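Local coordinates for protein putative amidohydrolase/peptidase (Burkholderia cenocepacia, PDB 4WJB) that is a zinc-binding member of the peptidase M20 family and probably hydrolyses carbon-nitrogen bonds other than peptide bonds, at residues 154-159 against 194-199; 22-27 against 404-409; 313-318 against 330-335; 49-54 against 95-100; 217-222 against 349-354. All blocks are in the same frame, centred on the assembly; numbering follows the deposited sequence.

Interaction 1: 154-159 against 194-199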
# COMPACT_ATOMS: atom_id res chain seq x y z
N GLY A 154 -29.49 -12.08 -16.14
CA GLY A 154 -29.96 -11.84 -14.79
C GLY A 154 -31.47 -11.65 -14.73
O GLY A 154 -32.15 -12.30 -13.93
N VAL A 155 -32.00 -10.77 -15.57
CA VAL A 155 -33.45 -10.58 -15.66
C VAL A 155 -34.12 -11.89 -16.06
O VAL A 155 -35.16 -12.27 -15.52
CB VAL A 155 -33.83 -9.48 -16.66
CG1 VAL A 155 -35.35 -9.32 -16.72
CG2 VAL A 155 -33.17 -8.16 -16.28
N PHE A 156 -33.51 -12.59 -17.02
CA PHE A 156 -34.03 -13.88 -17.49
C PHE A 156 -34.14 -14.87 -16.33
O PHE A 156 -35.04 -15.71 -16.30
CB PHE A 156 -33.12 -14.43 -18.59
CG PHE A 156 -33.63 -15.71 -19.23
CD1 PHE A 156 -33.36 -16.95 -18.67
CD2 PHE A 156 -34.35 -15.66 -20.42
CE1 PHE A 156 -33.82 -18.11 -19.26
CE2 PHE A 156 -34.81 -16.82 -21.02
CZ PHE A 156 -34.55 -18.05 -20.44
N SER A 157 -33.22 -14.74 -15.37
CA SER A 157 -33.06 -15.76 -14.34
C SER A 157 -33.56 -15.33 -12.97
O SER A 157 -33.39 -16.05 -11.99
CB SER A 157 -31.58 -16.15 -14.24
OG SER A 157 -31.08 -16.55 -15.51
N GLY A 158 -34.19 -14.15 -12.89
CA GLY A 158 -34.78 -13.69 -11.65
C GLY A 158 -33.81 -12.96 -10.73
O GLY A 158 -34.17 -12.61 -9.61
N VAL A 159 -32.59 -12.72 -11.20
CA VAL A 159 -31.62 -11.97 -10.41
C VAL A 159 -32.04 -10.50 -10.32
O VAL A 159 -31.94 -9.88 -9.27
CB VAL A 159 -30.20 -12.06 -11.00
CG1 VAL A 159 -29.19 -11.32 -10.11
CG2 VAL A 159 -29.80 -13.51 -11.18
N TYR A 194 -40.24 -19.19 -18.50
CA TYR A 194 -40.76 -20.40 -19.15
C TYR A 194 -39.80 -21.57 -18.93
O TYR A 194 -38.61 -21.36 -18.73
CB TYR A 194 -40.99 -20.16 -20.65
CG TYR A 194 -39.75 -19.77 -21.40
CD1 TYR A 194 -38.88 -20.73 -21.91
CD2 TYR A 194 -39.44 -18.43 -21.61
CE1 TYR A 194 -37.73 -20.37 -22.59
CE2 TYR A 194 -38.29 -18.06 -22.29
CZ TYR A 194 -37.44 -19.03 -22.77
OH TYR A 194 -36.31 -18.67 -23.46
N PRO A 195 -40.31 -22.81 -18.95
CA PRO A 195 -39.49 -24.01 -18.73
C PRO A 195 -38.37 -24.18 -19.77
O PRO A 195 -38.63 -24.09 -20.97
CB PRO A 195 -40.49 -25.16 -18.84
CG PRO A 195 -41.81 -24.54 -18.51
CD PRO A 195 -41.75 -23.14 -19.05
N VAL A 196 -37.16 -24.43 -19.29
CA VAL A 196 -36.03 -24.77 -20.16
C VAL A 196 -35.52 -26.15 -19.78
O VAL A 196 -35.25 -26.42 -18.61
CB VAL A 196 -34.89 -23.73 -20.05
CG1 VAL A 196 -33.64 -24.20 -20.77
CG2 VAL A 196 -35.34 -22.39 -20.59
N HIS A 197 -35.40 -27.05 -20.76
CA HIS A 197 -35.01 -28.43 -20.48
C HIS A 197 -33.58 -28.51 -19.96
O HIS A 197 -33.31 -29.16 -18.95
CB HIS A 197 -35.17 -29.31 -21.72
CG HIS A 197 -34.77 -30.73 -21.50
ND1 HIS A 197 -35.49 -31.59 -20.70
CD2 HIS A 197 -33.70 -31.44 -21.95
CE1 HIS A 197 -34.89 -32.77 -20.68
NE2 HIS A 197 -33.80 -32.71 -21.43
N ALA A 198 -32.67 -27.84 -20.66
CA ALA A 198 -31.28 -27.78 -20.25
C ALA A 198 -30.61 -26.61 -20.96
O ALA A 198 -31.08 -26.15 -22.00
CB ALA A 198 -30.56 -29.08 -20.58
N ALA A 199 -29.52 -26.13 -20.37
CA ALA A 199 -28.76 -25.04 -20.97
C ALA A 199 -27.27 -25.36 -20.95
O ALA A 199 -26.76 -25.93 -19.99
CB ALA A 199 -29.03 -23.73 -20.26

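Interaction 2: 22-27 against 404-409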
# COMPACT_ATOMS: atom_id res chain seq x y z
N ASP A 22 -13.63 -25.69 -40.15
CA ASP A 22 -13.27 -24.59 -41.03
C ASP A 22 -14.41 -23.58 -41.15
O ASP A 22 -14.17 -22.37 -41.20
CB ASP A 22 -12.89 -25.12 -42.41
CG ASP A 22 -11.67 -26.02 -42.36
OD1 ASP A 22 -10.77 -25.76 -41.54
OD2 ASP A 22 -11.61 -27.00 -43.14
N ARG A 23 -15.64 -24.08 -41.19
CA ARG A 23 -16.83 -23.24 -41.26
C ARG A 23 -16.96 -22.41 -39.99
O ARG A 23 -17.19 -21.19 -40.04
CB ARG A 23 -18.08 -24.10 -41.48
CG ARG A 23 -19.38 -23.32 -41.63
CD ARG A 23 -20.51 -24.25 -42.07
NE ARG A 23 -20.79 -25.30 -41.09
CZ ARG A 23 -21.48 -26.41 -41.34
NH1 ARG A 23 -21.96 -26.64 -42.56
NH2 ARG A 23 -21.67 -27.29 -40.37
N LEU A 24 -16.83 -23.07 -38.84
CA LEU A 24 -16.88 -22.38 -37.56
C LEU A 24 -15.79 -21.31 -37.47
O LEU A 24 -16.04 -20.21 -36.99
CB LEU A 24 -16.74 -23.37 -36.42
CG LEU A 24 -16.47 -22.77 -35.04
CD1 LEU A 24 -17.71 -22.07 -34.50
CD2 LEU A 24 -16.01 -23.84 -34.08
N TRP A 25 -14.59 -21.65 -37.95
CA TRP A 25 -13.47 -20.71 -37.88
C TRP A 25 -13.72 -19.51 -38.78
O TRP A 25 -13.44 -18.38 -38.40
CB TRP A 25 -12.17 -21.39 -38.29
CG TRP A 25 -10.96 -20.55 -38.03
CD1 TRP A 25 -10.26 -19.81 -38.93
CD2 TRP A 25 -10.32 -20.35 -36.76
NE1 TRP A 25 -9.21 -19.16 -38.30
CE2 TRP A 25 -9.23 -19.48 -36.97
CE3 TRP A 25 -10.57 -20.82 -35.47
CZ2 TRP A 25 -8.39 -19.07 -35.94
CZ3 TRP A 25 -9.73 -20.42 -34.44
CH2 TRP A 25 -8.65 -19.55 -34.69
N ALA A 26 -14.27 -19.76 -39.96
CA ALA A 26 -14.61 -18.69 -40.89
C ALA A 26 -15.63 -17.73 -40.26
O ALA A 26 -15.53 -16.51 -40.44
CB ALA A 26 -15.14 -19.26 -42.20
N SER A 27 -16.60 -18.27 -39.53
CA SER A 27 -17.62 -17.44 -38.91
C SER A 27 -17.01 -16.56 -37.80
O SER A 27 -17.42 -15.42 -37.60
CB SER A 27 -18.77 -18.29 -38.35
OG SER A 27 -18.41 -18.94 -37.14
N GLU A 404 -7.97 -25.95 -33.63
CA GLU A 404 -8.18 -27.26 -33.02
C GLU A 404 -9.04 -27.16 -31.77
O GLU A 404 -10.02 -27.90 -31.62
CB GLU A 404 -6.83 -27.91 -32.69
CG GLU A 404 -6.06 -28.41 -33.91
CD GLU A 404 -5.66 -27.29 -34.86
OE1 GLU A 404 -5.42 -26.16 -34.38
OE2 GLU A 404 -5.60 -27.53 -36.09
N TRP A 405 -8.69 -26.24 -30.87
CA TRP A 405 -9.47 -26.00 -29.67
C TRP A 405 -10.88 -25.51 -30.00
O TRP A 405 -11.85 -25.95 -29.39
CB TRP A 405 -8.79 -24.97 -28.76
CG TRP A 405 -7.46 -25.40 -28.24
CD1 TRP A 405 -6.93 -26.66 -28.25
CD2 TRP A 405 -6.47 -24.56 -27.63
NE1 TRP A 405 -5.68 -26.66 -27.68
CE2 TRP A 405 -5.37 -25.38 -27.29
CE3 TRP A 405 -6.42 -23.20 -27.33
CZ2 TRP A 405 -4.23 -24.88 -26.67
CZ3 TRP A 405 -5.28 -22.70 -26.71
CH2 TRP A 405 -4.20 -23.54 -26.39
N ALA A 406 -10.99 -24.59 -30.95
CA ALA A 406 -12.29 -24.05 -31.33
C ALA A 406 -13.22 -25.16 -31.81
O ALA A 406 -14.37 -25.24 -31.39
CB ALA A 406 -12.13 -22.99 -32.41
N THR A 407 -12.69 -26.03 -32.67
CA THR A 407 -13.44 -27.15 -33.21
C THR A 407 -13.84 -28.15 -32.12
O THR A 407 -14.96 -28.67 -32.12
CB THR A 407 -12.62 -27.88 -34.30
OG1 THR A 407 -12.36 -26.98 -35.39
CG2 THR A 407 -13.37 -29.10 -34.83
N ALA A 408 -12.93 -28.41 -31.19
CA ALA A 408 -13.17 -29.39 -30.14
C ALA A 408 -14.28 -28.94 -29.19
O ALA A 408 -15.12 -29.75 -28.78
CB ALA A 408 -11.90 -29.66 -29.37
N GLY A 409 -14.27 -27.67 -28.82
CA GLY A 409 -15.30 -27.13 -27.95
C GLY A 409 -16.66 -27.23 -28.61
O GLY A 409 -17.65 -27.60 -27.98

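Interaction 3: 313-318 against 330-335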
# COMPACT_ATOMS: atom_id res chain seq x y z
N ALA A 313 -13.69 -18.48 9.11
CA ALA A 313 -13.35 -18.75 10.50
C ALA A 313 -11.84 -18.66 10.72
O ALA A 313 -11.39 -18.10 11.72
CB ALA A 313 -13.87 -20.12 10.91
N ALA A 314 -11.07 -19.20 9.79
CA ALA A 314 -9.61 -19.23 9.93
C ALA A 314 -9.02 -17.82 9.89
O ALA A 314 -8.15 -17.47 10.68
CB ALA A 314 -8.99 -20.10 8.86
N LEU A 315 -9.52 -17.01 8.95
CA LEU A 315 -9.07 -15.63 8.81
C LEU A 315 -9.37 -14.82 10.06
O LEU A 315 -8.51 -14.10 10.57
CB LEU A 315 -9.74 -14.98 7.60
CG LEU A 315 -9.48 -13.48 7.38
CD1 LEU A 315 -8.02 -13.21 7.07
CD2 LEU A 315 -10.38 -12.95 6.27
N ARG A 316 -10.60 -14.94 10.56
CA ARG A 316 -11.03 -14.21 11.75
C ARG A 316 -10.28 -14.66 13.00
O ARG A 316 -9.97 -13.84 13.87
CB ARG A 316 -12.54 -14.36 11.95
CG ARG A 316 -13.37 -13.67 10.88
CD ARG A 316 -14.87 -13.95 11.06
NE ARG A 316 -15.66 -13.25 10.05
CZ ARG A 316 -16.13 -12.01 10.20
NH1 ARG A 316 -15.89 -11.35 11.32
NH2 ARG A 316 -16.84 -11.44 9.24
N ALA A 317 -9.98 -15.95 13.08
CA ALA A 317 -9.25 -16.49 14.23
C ALA A 317 -7.82 -15.98 14.25
O ALA A 317 -7.31 -15.57 15.29
CB ALA A 317 -9.28 -18.01 14.21
N GLU A 318 -7.16 -16.01 13.09
CA GLU A 318 -5.77 -15.59 13.01
C GLU A 318 -5.64 -14.09 13.19
O GLU A 318 -4.68 -13.61 13.79
CB GLU A 318 -5.15 -16.03 11.69
CG GLU A 318 -3.66 -15.67 11.54
CD GLU A 318 -2.76 -16.43 12.50
OE1 GLU A 318 -3.24 -17.33 13.23
OE2 GLU A 318 -1.55 -16.14 12.53
N ALA A 330 -7.74 -4.20 15.78
CA ALA A 330 -8.15 -4.84 14.54
C ALA A 330 -9.64 -4.65 14.29
O ALA A 330 -10.45 -4.70 15.21
CB ALA A 330 -7.81 -6.33 14.58
N GLN A 331 -9.97 -4.43 13.02
CA GLN A 331 -11.36 -4.32 12.58
C GLN A 331 -11.49 -5.11 11.29
O GLN A 331 -10.62 -5.05 10.42
CB GLN A 331 -11.76 -2.86 12.35
CG GLN A 331 -11.77 -2.00 13.60
CD GLN A 331 -11.77 -0.52 13.27
OE1 GLN A 331 -10.71 0.08 13.06
NE2 GLN A 331 -12.95 0.08 13.21
N ILE A 332 -12.58 -5.87 11.17
CA ILE A 332 -12.82 -6.63 9.94
C ILE A 332 -14.29 -6.60 9.57
O ILE A 332 -15.16 -6.73 10.42
CB ILE A 332 -12.34 -8.10 10.08
CG1 ILE A 332 -12.56 -8.86 8.77
CG2 ILE A 332 -13.03 -8.80 11.25
CD1 ILE A 332 -11.96 -10.26 8.75
N GLU A 333 -14.56 -6.41 8.28
CA GLU A 333 -15.92 -6.39 7.78
C GLU A 333 -16.05 -7.19 6.50
O GLU A 333 -15.34 -6.94 5.53
CB GLU A 333 -16.39 -4.95 7.53
N GLN A 334 -16.95 -8.16 6.51
CA GLN A 334 -17.28 -8.87 5.29
C GLN A 334 -18.24 -8.00 4.48
O GLN A 334 -19.37 -7.77 4.90
CB GLN A 334 -17.91 -10.23 5.60
CG GLN A 334 -18.17 -11.10 4.38
CD GLN A 334 -18.71 -12.46 4.76
OE1 GLN A 334 -19.57 -13.01 4.06
NE2 GLN A 334 -18.22 -13.02 5.85
N ILE A 335 -17.77 -7.49 3.35
CA ILE A 335 -18.53 -6.50 2.59
C ILE A 335 -19.23 -7.09 1.37
O ILE A 335 -20.04 -6.42 0.73
CB ILE A 335 -17.63 -5.35 2.13
CG1 ILE A 335 -16.58 -5.86 1.15
CG2 ILE A 335 -16.98 -4.67 3.34
CD1 ILE A 335 -15.84 -4.77 0.40
O HOH W 1 -18.51 -8.80 9.00

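Interaction 4: 49-54 against 95-100. With ZN (zinc ion), chain E.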
# COMPACT_ATOMS: atom_id res chain seq x y z
N ASP A 49 -23.82 0.53 -32.37
CA ASP A 49 -24.11 0.14 -33.74
C ASP A 49 -23.29 -1.09 -34.16
O ASP A 49 -23.74 -1.90 -34.98
CB ASP A 49 -23.85 1.30 -34.71
CG ASP A 49 -25.01 2.28 -34.76
OD1 ASP A 49 -26.11 1.92 -34.30
OD2 ASP A 49 -24.82 3.41 -35.27
N LEU A 50 -22.10 -1.24 -33.58
CA LEU A 50 -21.28 -2.41 -33.83
C LEU A 50 -21.91 -3.67 -33.24
O LEU A 50 -21.86 -4.74 -33.85
CB LEU A 50 -19.87 -2.21 -33.26
CG LEU A 50 -19.00 -1.23 -34.06
CD1 LEU A 50 -17.72 -0.90 -33.30
CD2 LEU A 50 -18.68 -1.79 -35.44
N ASP A 51 -22.50 -3.54 -32.06
CA ASP A 51 -23.23 -4.64 -31.44
C ASP A 51 -24.43 -5.01 -32.31
O ASP A 51 -24.72 -6.19 -32.54
CB ASP A 51 -23.67 -4.29 -30.02
CG ASP A 51 -24.31 -5.46 -29.30
OD1 ASP A 51 -23.96 -6.62 -29.63
OD2 ASP A 51 -25.14 -5.24 -28.39
N ARG A 52 -25.14 -3.99 -32.77
CA ARG A 52 -26.29 -4.15 -33.65
C ARG A 52 -25.93 -4.89 -34.94
O ARG A 52 -26.65 -5.79 -35.37
CB ARG A 52 -26.89 -2.77 -33.99
CG ARG A 52 -28.04 -2.78 -34.98
CD ARG A 52 -28.16 -1.40 -35.62
NE ARG A 52 -29.53 -1.02 -35.95
CZ ARG A 52 -29.93 0.24 -36.08
NH1 ARG A 52 -29.08 1.24 -35.90
NH2 ARG A 52 -31.20 0.50 -36.39
N GLU A 53 -24.81 -4.50 -35.54
CA GLU A 53 -24.34 -5.15 -36.76
C GLU A 53 -24.06 -6.63 -36.50
O GLU A 53 -24.40 -7.49 -37.30
CB GLU A 53 -23.09 -4.46 -37.31
CG GLU A 53 -22.59 -5.07 -38.61
CD GLU A 53 -21.33 -4.41 -39.13
OE1 GLU A 53 -20.86 -3.43 -38.51
OE2 GLU A 53 -20.82 -4.88 -40.17
N SER A 54 -23.44 -6.90 -35.35
CA SER A 54 -23.14 -8.27 -34.95
C SER A 54 -24.42 -9.08 -34.73
O SER A 54 -24.51 -10.24 -35.14
CB SER A 54 -22.30 -8.26 -33.67
OG SER A 54 -22.03 -9.59 -33.25
N SER A 95 -24.27 -17.44 -25.64
CA SER A 95 -23.38 -16.63 -24.84
C SER A 95 -23.64 -15.17 -25.17
O SER A 95 -24.77 -14.80 -25.50
CB SER A 95 -21.92 -17.02 -25.11
OG SER A 95 -21.03 -16.43 -24.18
N HIS A 96 -22.61 -14.34 -25.09
CA HIS A 96 -22.77 -12.92 -25.38
C HIS A 96 -21.94 -12.52 -26.59
O HIS A 96 -20.92 -13.13 -26.88
CB HIS A 96 -22.37 -12.09 -24.17
CG HIS A 96 -20.97 -12.33 -23.69
ND1 HIS A 96 -19.92 -11.48 -23.98
CD2 HIS A 96 -20.44 -13.32 -22.92
CE1 HIS A 96 -18.81 -11.94 -23.42
NE2 HIS A 96 -19.10 -13.05 -22.77
N ALA A 97 -22.38 -11.49 -27.30
CA ALA A 97 -21.65 -11.03 -28.47
C ALA A 97 -20.88 -9.75 -28.16
O ALA A 97 -19.90 -9.42 -28.83
CB ALA A 97 -22.61 -10.81 -29.64
N ASP A 98 -21.31 -9.05 -27.11
CA ASP A 98 -20.68 -7.78 -26.75
C ASP A 98 -19.33 -8.01 -26.09
O ASP A 98 -19.06 -9.11 -25.59
CB ASP A 98 -21.60 -6.97 -25.83
CG ASP A 98 -21.79 -7.62 -24.47
OD1 ASP A 98 -22.46 -8.68 -24.39
OD2 ASP A 98 -21.28 -7.06 -23.47
N SER A 99 -18.48 -6.99 -26.08
CA SER A 99 -17.13 -7.13 -25.57
C SER A 99 -16.74 -6.04 -24.59
O SER A 99 -17.48 -5.07 -24.39
CB SER A 99 -16.12 -7.14 -26.72
OG SER A 99 -15.87 -5.81 -27.17
N GLN A 100 -15.58 -6.24 -23.97
CA GLN A 100 -14.88 -5.20 -23.22
C GLN A 100 -14.27 -4.21 -24.21
O GLN A 100 -14.10 -4.54 -25.38
CB GLN A 100 -13.79 -5.83 -22.35
CG GLN A 100 -14.31 -6.59 -21.14
CD GLN A 100 -14.79 -5.67 -20.04
OE1 GLN A 100 -14.30 -4.55 -19.89
NE2 GLN A 100 -15.76 -6.14 -19.26
ZN ZN E . -17.51 -13.93 -21.71
O HOH W 2 -18.91 -14.58 -20.27

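Interaction 5: 217-222 against 349-354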
# COMPACT_ATOMS: atom_id res chain seq x y z
N ILE A 217 -10.52 -29.98 -23.20
CA ILE A 217 -11.88 -29.68 -22.75
C ILE A 217 -11.99 -29.53 -21.24
O ILE A 217 -11.60 -30.43 -20.49
CB ILE A 217 -12.87 -30.77 -23.20
CG1 ILE A 217 -12.94 -30.84 -24.73
CG2 ILE A 217 -14.24 -30.53 -22.58
CD1 ILE A 217 -13.33 -29.53 -25.40
N GLY A 218 -12.53 -28.41 -20.79
CA GLY A 218 -12.81 -28.22 -19.38
C GLY A 218 -14.26 -28.54 -19.07
O GLY A 218 -15.18 -27.87 -19.55
N VAL A 219 -14.47 -29.60 -18.29
CA VAL A 219 -15.79 -29.94 -17.79
C VAL A 219 -16.09 -29.06 -16.57
O VAL A 219 -15.61 -29.34 -15.47
CB VAL A 219 -15.89 -31.42 -17.40
CG1 VAL A 219 -17.28 -31.75 -16.87
CG2 VAL A 219 -15.53 -32.31 -18.58
N VAL A 220 -16.87 -28.00 -16.76
CA VAL A 220 -17.12 -27.04 -15.69
C VAL A 220 -18.12 -27.59 -14.69
O VAL A 220 -19.27 -27.89 -15.03
CB VAL A 220 -17.62 -25.70 -16.24
CG1 VAL A 220 -17.72 -24.67 -15.12
CG2 VAL A 220 -16.70 -25.21 -17.35
N THR A 221 -17.68 -27.71 -13.44
CA THR A 221 -18.50 -28.33 -12.40
C THR A 221 -19.27 -27.27 -11.61
O THR A 221 -20.34 -27.56 -11.06
CB THR A 221 -17.63 -29.16 -11.44
OG1 THR A 221 -16.54 -28.37 -10.96
CG2 THR A 221 -17.08 -30.39 -12.14
N ALA A 222 -18.73 -26.06 -11.57
CA ALA A 222 -19.29 -25.00 -10.73
C ALA A 222 -18.68 -23.65 -11.03
O ALA A 222 -17.60 -23.56 -11.61
CB ALA A 222 -19.08 -25.34 -9.25
N ASP A 349 -22.23 -34.31 -16.44
CA ASP A 349 -21.99 -35.66 -16.96
C ASP A 349 -22.16 -35.73 -18.47
O ASP A 349 -21.41 -36.42 -19.15
CB ASP A 349 -22.92 -36.67 -16.28
CG ASP A 349 -22.64 -36.81 -14.80
OD1 ASP A 349 -21.66 -36.19 -14.31
OD2 ASP A 349 -23.39 -37.54 -14.11
N THR A 350 -23.14 -35.01 -19.00
CA THR A 350 -23.38 -35.00 -20.44
C THR A 350 -22.17 -34.42 -21.17
O THR A 350 -21.74 -34.95 -22.19
CB THR A 350 -24.64 -34.19 -20.79
OG1 THR A 350 -25.79 -34.82 -20.21
CG2 THR A 350 -24.83 -34.10 -22.30
N VAL A 351 -21.63 -33.33 -20.63
CA VAL A 351 -20.43 -32.71 -21.19
C VAL A 351 -19.23 -33.65 -21.14
O VAL A 351 -18.54 -33.85 -22.15
CB VAL A 351 -20.09 -31.40 -20.44
CG1 VAL A 351 -18.68 -30.92 -20.81
CG2 VAL A 351 -21.12 -30.33 -20.73
N ARG A 352 -18.98 -34.24 -19.97
CA ARG A 352 -17.86 -35.15 -19.81
C ARG A 352 -17.99 -36.35 -20.75
O ARG A 352 -17.03 -36.74 -21.41
CB ARG A 352 -17.74 -35.62 -18.36
CG ARG A 352 -16.47 -36.41 -18.10
CD ARG A 352 -16.40 -36.91 -16.66
NE ARG A 352 -16.38 -35.83 -15.68
CZ ARG A 352 -17.42 -35.49 -14.92
NH1 ARG A 352 -18.56 -36.16 -15.03
NH2 ARG A 352 -17.31 -34.50 -14.05
N ASP A 353 -19.19 -36.92 -20.81
CA ASP A 353 -19.43 -38.06 -21.68
C ASP A 353 -19.18 -37.69 -23.14
O ASP A 353 -18.65 -38.49 -23.91
CB ASP A 353 -20.86 -38.58 -21.51
CG ASP A 353 -21.08 -39.23 -20.15
OD1 ASP A 353 -20.08 -39.52 -19.46
OD2 ASP A 353 -22.25 -39.45 -19.78
N ALA A 354 -19.56 -36.47 -23.52
CA ALA A 354 -19.34 -36.01 -24.89
C ALA A 354 -17.85 -35.96 -25.21
O ALA A 354 -17.41 -36.53 -26.22
CB ALA A 354 -19.98 -34.65 -25.10

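Interaction 1: 154-159 against 194-199
Phe156 and Tyr194 form an offset edge-to-face aromatic pair in the zinc-binding part of this M20-family fold. Phe156 lies on the last turn of helix 151-157, and Tyr194 lies in the loop that leads into strand 198-204. The ring centroids are 5.6 Å apart and the planes stand at 89°. The edge of Phe156 is turned toward the face of Tyr194. The offset carries that edge to the phenol end of the tyrosine: Phe156 CE2 is 3.4 Å from Tyr194 OH, and Phe156 CZ is 3.8 Å from Tyr194 CZ. Tyr194 OH lies near the plane of the phenylalanine ring. The hydroxyl is hydrogen-bonded to Arg70, so its polar need is met beside an apolar edge. Phe156 CG is anti to the backbone N (chi1 -175°), which sends the ring out from the helix to the tyrosine. Val196 adds a looser contact at the same edge, with CG2 4.4 Å from Phe156 CZ. Behind the phenylalanine the helix closes in a Schellman motif. Gly158 has positive phi; Val159 N bonds to Gly154 O at 2.8 Å, and Gly158 N reaches Val155 O in a weak bond of 3.4 Å. Phe78 of strand 77-81 touches both rings. Trp138 makes a further edge-to-face pair with Phe156, and Met92 of strand 91-96 also packs on it. The contact thus joins the helix end to the loop before strand 198-204.

Interaction 2: 22-27 against 404-409
Leu24 and Trp25 of helix 21-31 meet Ala406 of helix 403-421. Leu24 puts its CD2 methyl against the backbone of the second helix, 3.4 Å from Ala406 O. The same methyl is 4.3 Å from Ala406 CB. Trp25 approaches with the benzene part of its indole. Its CE3 is 4.1 Å from Ala406 CB, which sits at the ring edge and near the ring plane. The alanine methyl therefore meets both side chains. With chi1 at 167° the Leu24 side chain runs on opposite its own amide nitrogen and brings CD2 to the second helix. No hydrogen bond links the two segments. Several polar groups bond within or beside the helices. Ser27 OG gives its proton to Leu24 O at 2.7 Å, Thr407 OG1 bonds back to Pro403 O, and Ala406 O also has Tyr110 OH as partner. Further out, Arg23 forms salt bridges with Glu117 and Asp124 of helix 109-124, and Leu24 also packs on Glu117. These contacts tie helix 21-31 to a third helix. The axes of the two short segments pass 9.5 Å apart at an angle of 109°. This is steep helix-helix packing with a small residue at the crossing, and it joins the two terminal helices of the chain.

Interaction 3: 313-318 against 330-335
Ile332 and Gln334 are the residues of strand 330-335 that meet the helix, through Leu315 and Arg316. Ile332 comes first and offers two branches. Its CD1 lies 4.0 Å from Leu315 CD2, an apolar contact between branch ends. Its CG2 lies 3.8 Å from Arg316 NH1, oblique to the guanidinium. With CG1 opposite the amide nitrogen (chi1 -178°), CD1 reaches the leucine and CG2 is left for the arginine. Helix 305-326 and strand 329-342 form a helix-on-sheet layer in what is, by family, probably the dimerisation domain. They are consecutive in the chain, and their short segments run nearly antiparallel, at 165°. Leu315 continues into this layer, touching Val298 and Phe300 of strand 289-302 and Met258 of helix 251-268. Next along the strand, Glu333 uses its backbone to pair with Glu230. Gln334 then points back toward the helix. A water joins its backbone to the arginine, accepting from Gln334 N at 3.0 Å and from Arg316 NH2 at 3.1 Å. This water lies at the edge of the guanidinium, in its plane. Gln334 NE2, also near that plane, lies 4.0 Å from Arg316 NH2 on its other side. The guanidinium and amide planes are 49° apart, and no hydrogen bond joins the two groups. Arg316 NE instead forms a salt bridge with Asp312, and Gln334 OE1 is hydrogen-bonded to Thr337. Ile335, last in the segment, packs on Arg287 of the second subunit.

Interaction 4: 49-54 against 95-100
Ser54 and Asp51 of helix 49-64 pack against Ala97 and Asp98, just after a zinc ligand of the M20-type metal site. Ser54 OG is 3.9 Å from Ala97 CB. Asp51 OD1 comes no closer than 4.4 Å to Asp98 N and makes no hydrogen bond across the contact. Its other oxygen, OD2, is held by Leu47 N and by a salt bridge to Arg55. Ala97 CB also packs on Ile109 of helix 109-124, so two helices meet this loop.

His96 precedes the alanine and reaches the metal. From CB its chain turns so that CG stands between the backbone N and the carbonyl carbon (chi1 57°). From CG the ring branches to ND1 and CD2. On one side, ND1 donates to Asp98 O at 3.0 Å, with an N-H...O angle of 150°. The acceptor lies only 5° out of the ring plane; this bond, with the zinc bond at NE2, holds the rotation of the ring. It would also tend to make the imidazole a stronger ligand. CD2 and CE1 flank the far nitrogen, NE2, which binds zinc. Asp107 and His203 are further ligands of that ion. Asp98 turns its carboxylate elsewhere: OD1 accepts from Glu141 N, the backbone of a residue that is itself a zinc ligand in a structure of this protein. At the tip of the histidine, NE2 stands 2.1 Å from zinc, and a bound water completes the site at the same distance from the metal.

Interaction 5: 217-222 against 349-354
Val219 of strand 217-234 presents both methyls to helix 345-357. A chi1 of 180° swings its CG1 over one face of the Arg352 guanidinium, 3.9 Å from NH2. The other methyl, CG2, turns to the helix backbone and lies 3.9 Å from Arg352 CA. It also meets Val351 CG1 at 4.1 Å. The valine thus sits between a helix side chain and the helix itself. Arg352 leaves the helix extended as far as CD and then bends at chi3 (-62°). The bend folds the guanidinium back across Val219, and the two side chains cross at about a right angle. The charged group is held by two acids. Asp349, one turn earlier, takes NH1 in a salt bridge at 3.2 Å. Its OD1 lies in the guanidinium plane, while NH1 meets it from above the carboxylate plane. NH2 forms a second salt bridge, with Asp364 of strand 362-367. These ties limit the group's rotation and leave a face for the apolar contact. Val351 packs further on Ile385 of strand 382-387. Strand 217-234 pairs with both of these strands. The arrangement is a helix laid on a beta-sheet, as in the alpha/beta catalytic domain of M20 enzymes.

Interactions 1, 2, 4 and 5 lie in the zinc-binding part of the chain. Interaction 3 lies in the separate dimerisation region, and its centre is about 47 Å from that of interaction 2. Interaction 4 supplies a zinc ligand. Interaction 1 is about 21 Å from it between centres, but the two reach neighbouring strands, 198-204 and 91-96. Interactions 2 and 5 touch directly: Ile217 CD1 is 3.8 Å from Ala408 O, so helix 403-421 packs on strand 217-234. The side chains of Ala406 and Val351 lie about 12 Å and 11 Å from the zinc ligand His203. Strand 217-234 also pairs with strand 329-342, connecting interactions 5 and 3.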